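Local structure of general secretion pathway protein F (Vibrio cholerae, 3C1Q) at residues A15-T18 against R19-A22; L99-Y102 against A103-R106. The protein is an inner-membrane component of the type II secretion system, probably required for the energy-dependent export of proteases and toxins, here represented by its first cytoplasmic domain. All coordinates share one frame; numbering follows the deposited sequence. Where two conformers were deposited one is given.

Interaction 1: A15-T18 against R19-A22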
loop_
_atom_site.group_PDB
_atom_site.type_symbol
_atom_site.label_atom_id
_atom_site.label_comp_id
_atom_site.label_asym_id
_atom_site.label_seq_id
_atom_site.Cartn_x
_atom_site.Cartn_y
_atom_site.Cartn_z
ATOM N N ALA B 15 -4.750 4.628 7.161
ATOM C CA ALA B 15 -4.989 3.982 5.876
ATOM C C ALA B 15 -3.733 3.298 5.339
ATOM O O ALA B 15 -3.800 2.178 4.809
ATOM C CB ALA B 15 -5.514 4.991 4.874
ATOM N N LEU B 16 -2.599 3.968 5.494
ATOM C CA LEU B 16 -1.338 3.459 5.000
ATOM C C LEU B 16 -1.002 2.166 5.729
ATOM O O LEU B 16 -0.804 1.124 5.086
ATOM C CB LEU B 16 -0.237 4.492 5.198
ATOM C CG LEU B 16 1.209 4.065 4.934
ATOM C CD1 LEU B 16 1.370 3.579 3.495
ATOM C CD2 LEU B 16 2.165 5.206 5.255
ATOM N N ILE B 17 -0.914 2.217 7.064
ATOM C CA ILE B 17 -0.477 1.012 7.784
ATOM C C ILE B 17 -1.477 -0.118 7.630
ATOM O O ILE B 17 -1.083 -1.285 7.590
ATOM C CB ILE B 17 -0.099 1.285 9.274
ATOM C CG1 ILE B 17 -1.311 1.771 10.086
ATOM C CG2 ILE B 17 1.095 2.267 9.347
ATOM C CD1 ILE B 17 -1.035 2.016 11.628
ATOM N N THR B 18 -2.768 0.200 7.520
ATOM C CA THR B 18 -3.770 -0.874 7.402
ATOM C C THR B 18 -3.664 -1.566 6.028
ATOM O O THR B 18 -3.705 -2.797 5.932
ATOM C CB THR B 18 -5.204 -0.355 7.691
ATOM O OG1 THR B 18 -5.244 0.257 8.995
ATOM C CG2 THR B 18 -6.197 -1.481 7.654
ATOM N N ARG B 19 -3.460 -0.765 4.988
ATOM C CA ARG B 19 -3.243 -1.309 3.638
ATOM C C ARG B 19 -1.971 -2.138 3.576
ATOM O O ARG B 19 -1.977 -3.249 3.068
ATOM C CB ARG B 19 -3.218 -0.206 2.590
ATOM C CG ARG B 19 -2.910 -0.707 1.163
ATOM C CD ARG B 19 -3.914 -1.702 0.681
ATOM N NE ARG B 19 -5.236 -1.085 0.496
ATOM C CZ ARG B 19 -6.356 -1.789 0.330
ATOM N NH1 ARG B 19 -6.309 -3.116 0.345
ATOM N NH2 ARG B 19 -7.520 -1.177 0.154
ATOM N N GLN B 20 -0.886 -1.630 4.148
ATOM C CA GLN B 20 0.375 -2.368 4.149
ATOM C C GLN B 20 0.235 -3.688 4.902
ATOM O O GLN B 20 0.653 -4.735 4.405
ATOM C CB GLN B 20 1.500 -1.534 4.753
ATOM C CG GLN B 20 1.840 -0.283 3.950
ATOM C CD GLN B 20 2.936 0.535 4.585
ATOM O OE1 GLN B 20 2.807 0.982 5.731
ATOM N NE2 GLN B 20 4.040 0.728 3.850
ATOM N N LEU B 21 -0.370 -3.653 6.088
ATOM C CA LEU B 21 -0.520 -4.893 6.861
ATOM C C LEU B 21 -1.420 -5.882 6.093
ATOM O O LEU B 21 -1.123 -7.069 6.010
ATOM C CB LEU B 21 -1.059 -4.604 8.258
ATOM C CG LEU B 21 -1.148 -5.768 9.213
ATOM C CD1 LEU B 21 0.263 -6.352 9.513
ATOM C CD2 LEU B 21 -1.869 -5.321 10.505
ATOM N N ALA B 22 -2.508 -5.396 5.501
ATOM C CA ALA B 22 -3.391 -6.264 4.729
ATOM C C ALA B 22 -2.674 -6.912 3.544
ATOM O O ALA B 22 -2.848 -8.097 3.267
ATOM C CB ALA B 22 -4.596 -5.489 4.231
#
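L16 lays its branch point and one methyl against the carboxamide of Q20, one helical turn further on. CD1 of L16 comes within 3.6 Å of the amide carbon CD of Q20, and CG of L16 sits equally near OE1 of Q20, while the two side chains cross at a slant. Two torsions bring the groups together: L16 carries CG anti to its backbone N (chi1 171°), whereas in Q20 CG lies beside the backbone N (chi1 -64°) and the chain then runs straight on. The Q20 methylene also brushes the main chain, with CG of Q20 3.2 Å from O of L16. That same carbonyl accepts the backbone N-H of Q20 at 2.9 Å, from N of Q20 to O of L16. This i to i+4 pairing is the repeating unit of an alpha-helix, here helix 11-26 of the all-helical cytoplasmic domain, and it recurs from R19 to A15, L21 to I17 and A22 to T18. Q20 NE2 reaches T23 of the second subunit by a hydrogen bond, and L16 packs on R19 of that subunit, which places this face of the helix at the dimer contact. T18 turns OG1 back to hydrogen-bond the carbonyl of L14, leaving its methyl CG2 on the helix 92-121 side, while I17 is packed among helices 31-40 and 45-59. R19 sets only its CB over the preceding turn, 3.3 Å from O of A15; bends at chi2 and chi3 then lead its guanidinium to acidic residues of helix 92-121.

Interaction 2: L99-Y102 against A103-R106. With CA (calcium ion), chain G.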
loop_
_atom_site.group_PDB
_atom_site.type_symbol
_atom_site.label_atom_id
_atom_site.label_comp_id
_atom_site.label_asym_id
_atom_site.label_seq_id
_atom_site.Cartn_x
_atom_site.Cartn_y
_atom_site.Cartn_z
ATOM N N LEU B 99 -10.722 -3.943 6.358
ATOM C CA LEU B 99 -10.322 -2.789 7.170
ATOM C C LEU B 99 -9.489 -1.800 6.328
ATOM O O LEU B 99 -9.646 -0.591 6.438
ATOM C CB LEU B 99 -9.520 -3.252 8.385
ATOM C CG LEU B 99 -10.361 -3.826 9.508
ATOM C CD1 LEU B 99 -9.481 -4.648 10.481
ATOM C CD2 LEU B 99 -11.133 -2.709 10.261
ATOM N N ALA B 100 -8.635 -2.332 5.466
ATOM C CA ALA B 100 -7.840 -1.516 4.549
ATOM C C ALA B 100 -8.731 -0.735 3.566
ATOM O O ALA B 100 -8.551 0.496 3.361
ATOM C CB ALA B 100 -6.841 -2.429 3.787
ATOM N N ASP B 101 -9.691 -1.431 2.961
ATOM C CA ASP B 101 -10.646 -0.814 2.041
ATOM C C ASP B 101 -11.413 0.278 2.741
ATOM O O ASP B 101 -11.610 1.360 2.189
ATOM C CB ASP B 101 -11.638 -1.844 1.498
ATOM C CG ASP B 101 -11.032 -2.739 0.431
ATOM O OD1 ASP B 101 -10.048 -2.340 -0.215
ATOM O OD2 ASP B 101 -11.587 -3.822 0.209
ATOM N N TYR B 102 -11.849 -0.022 3.962
ATOM C CA TYR B 102 -12.647 0.922 4.778
ATOM C C TYR B 102 -11.810 2.161 5.103
ATOM O O TYR B 102 -12.241 3.292 4.891
ATOM C CB TYR B 102 -13.110 0.250 6.072
ATOM C CG TYR B 102 -13.759 1.190 7.052
ATOM C CD1 TYR B 102 -15.080 1.588 6.890
ATOM C CD2 TYR B 102 -13.043 1.707 8.136
ATOM C CE1 TYR B 102 -15.682 2.468 7.793
ATOM C CE2 TYR B 102 -13.643 2.574 9.040
ATOM C CZ TYR B 102 -14.948 2.961 8.855
ATOM O OH TYR B 102 -15.524 3.822 9.775
ATOM N N ALA B 103 -10.592 1.928 5.564
ATOM C CA ALA B 103 -9.694 3.017 5.924
ATOM C C ALA B 103 -9.292 3.863 4.706
ATOM O O ALA B 103 -9.201 5.103 4.813
ATOM C CB ALA B 103 -8.453 2.477 6.663
ATOM N N GLU B 104 -9.068 3.212 3.557
ATOM C CA GLU B 104 -8.737 3.890 2.293
ATOM C C GLU B 104 -9.878 4.796 1.855
ATOM O O GLU B 104 -9.679 5.958 1.481
ATOM C CB GLU B 104 -8.469 2.853 1.178
ATOM C CG GLU B 104 -8.256 3.455 -0.222
ATOM C CD GLU B 104 -8.174 2.424 -1.348
ATOM O OE1 GLU B 104 -8.001 1.251 -1.067
ATOM O OE2 GLU B 104 -8.284 2.790 -2.531
ATOM N N ASN B 105 -11.075 4.231 1.875
ATOM C CA ASN B 105 -12.289 4.948 1.503
ATOM C C ASN B 105 -12.470 6.169 2.379
ATOM O O ASN B 105 -12.765 7.250 1.877
ATOM C CB ASN B 105 -13.512 4.039 1.652
ATOM C CG ASN B 105 -14.823 4.756 1.345
ATOM O OD1 ASN B 105 -15.686 4.984 2.235
ATOM N ND2 ASN B 105 -14.994 5.106 0.082
ATOM N N ARG B 106 -12.299 5.989 3.690
ATOM C CA ARG B 106 -12.452 7.072 4.646
ATOM C C ARG B 106 -11.451 8.199 4.330
ATOM O O ARG B 106 -11.814 9.373 4.295
ATOM C CB ARG B 106 -12.255 6.542 6.066
ATOM C CG ARG B 106 -12.480 7.550 7.130
ATOM C CD ARG B 106 -12.750 6.903 8.483
ATOM N NE ARG B 106 -13.317 7.913 9.366
ATOM C CZ ARG B 106 -12.609 8.833 10.013
ATOM N NH1 ARG B 106 -11.284 8.873 9.910
ATOM N NH2 ARG B 106 -13.234 9.720 10.776
HETATM CA CA CA G . -9.997 -4.428 -1.654
HETATM O O HOH W 1 -15.140 4.172 4.660
HETATM O O HOH W 2 -16.481 6.689 9.354
HETATM O O HOH W 3 -9.029 -6.197 -3.064
HETATM O O HOH W 4 -11.609 -6.315 -1.459
HETATM O O HOH W 5 -8.300 -3.161 -2.738
#
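A calcium site shared by two subunits is built on this turn of helix 92-121, where D101 supplies both carboxylate oxygens to the metal. OD1 and OD2 of D101 each lie 2.5 Å from the calcium ion, a bidentate grip, and three waters bind the ion as well. E97, one turn earlier, and E43 of the second subunit complete the protein ligands, so the ion bridges the dimer. In D101 CG stands anti to the carbonyl carbon, beside the backbone N (chi1 -76°), with the carboxylate near that of E97. R19 of helix 11-26 bonds to OD1 of D101. In one of its two alternative positions E104 brings OE1 to 4.2 Å from that OD1 of D101 and bonds to R19 too; the arginine, together with the calcium ion on D101, would be expected to offset the like charges. The backbone beneath is regular alpha-helix, each N-H from A103 to R106 donating to the carbonyl four residues back; N of N105, for example, lies 2.9 Å from O of D101. In this long helix, the last of the cytoplasmic domain, L99 and A100 face the packed side, against helices 77-89 and 11-26. Two waters join side chains and backbone on the more open flank. One donates to both O of Y102, at 3.0 Å, and OD1 of N105, at 2.6 Å, so the Y102 carbonyl serves this water as well as the N-H of R106. The other lies 3.1 Å from OH of Y102 and, in the plane of the R106 guanidinium at its edge, makes a weak bond to NE. R106 reaches it with its chain extended from CG to NE, its CD lying obliquely off the Y102 ring, 4.3 Å from OH of Y102.

How the interactions relate
Following the chain from its N terminus, interaction 1 comes first, a turn within helix 11-26; interaction 2 follows much later, within helix 92-121. Each closes only a single helical turn, and the two lie in series, neither nesting nor crossing. They illustrate how local helical turns, far apart in sequence, can meet beside one metal site, a second-shell arginine on one turn holding a ligand on the other. Their centres are about 9 Å apart, and R19 spans the gap: its NH2 forms salt bridges of 2.8 Å to OD1 of D101 and, in one conformer of E104, to OE1 of that residue. Beside it T18 CG2 packs on A100 N. The first and last helices are thus tied together next to the intersubunit calcium ion.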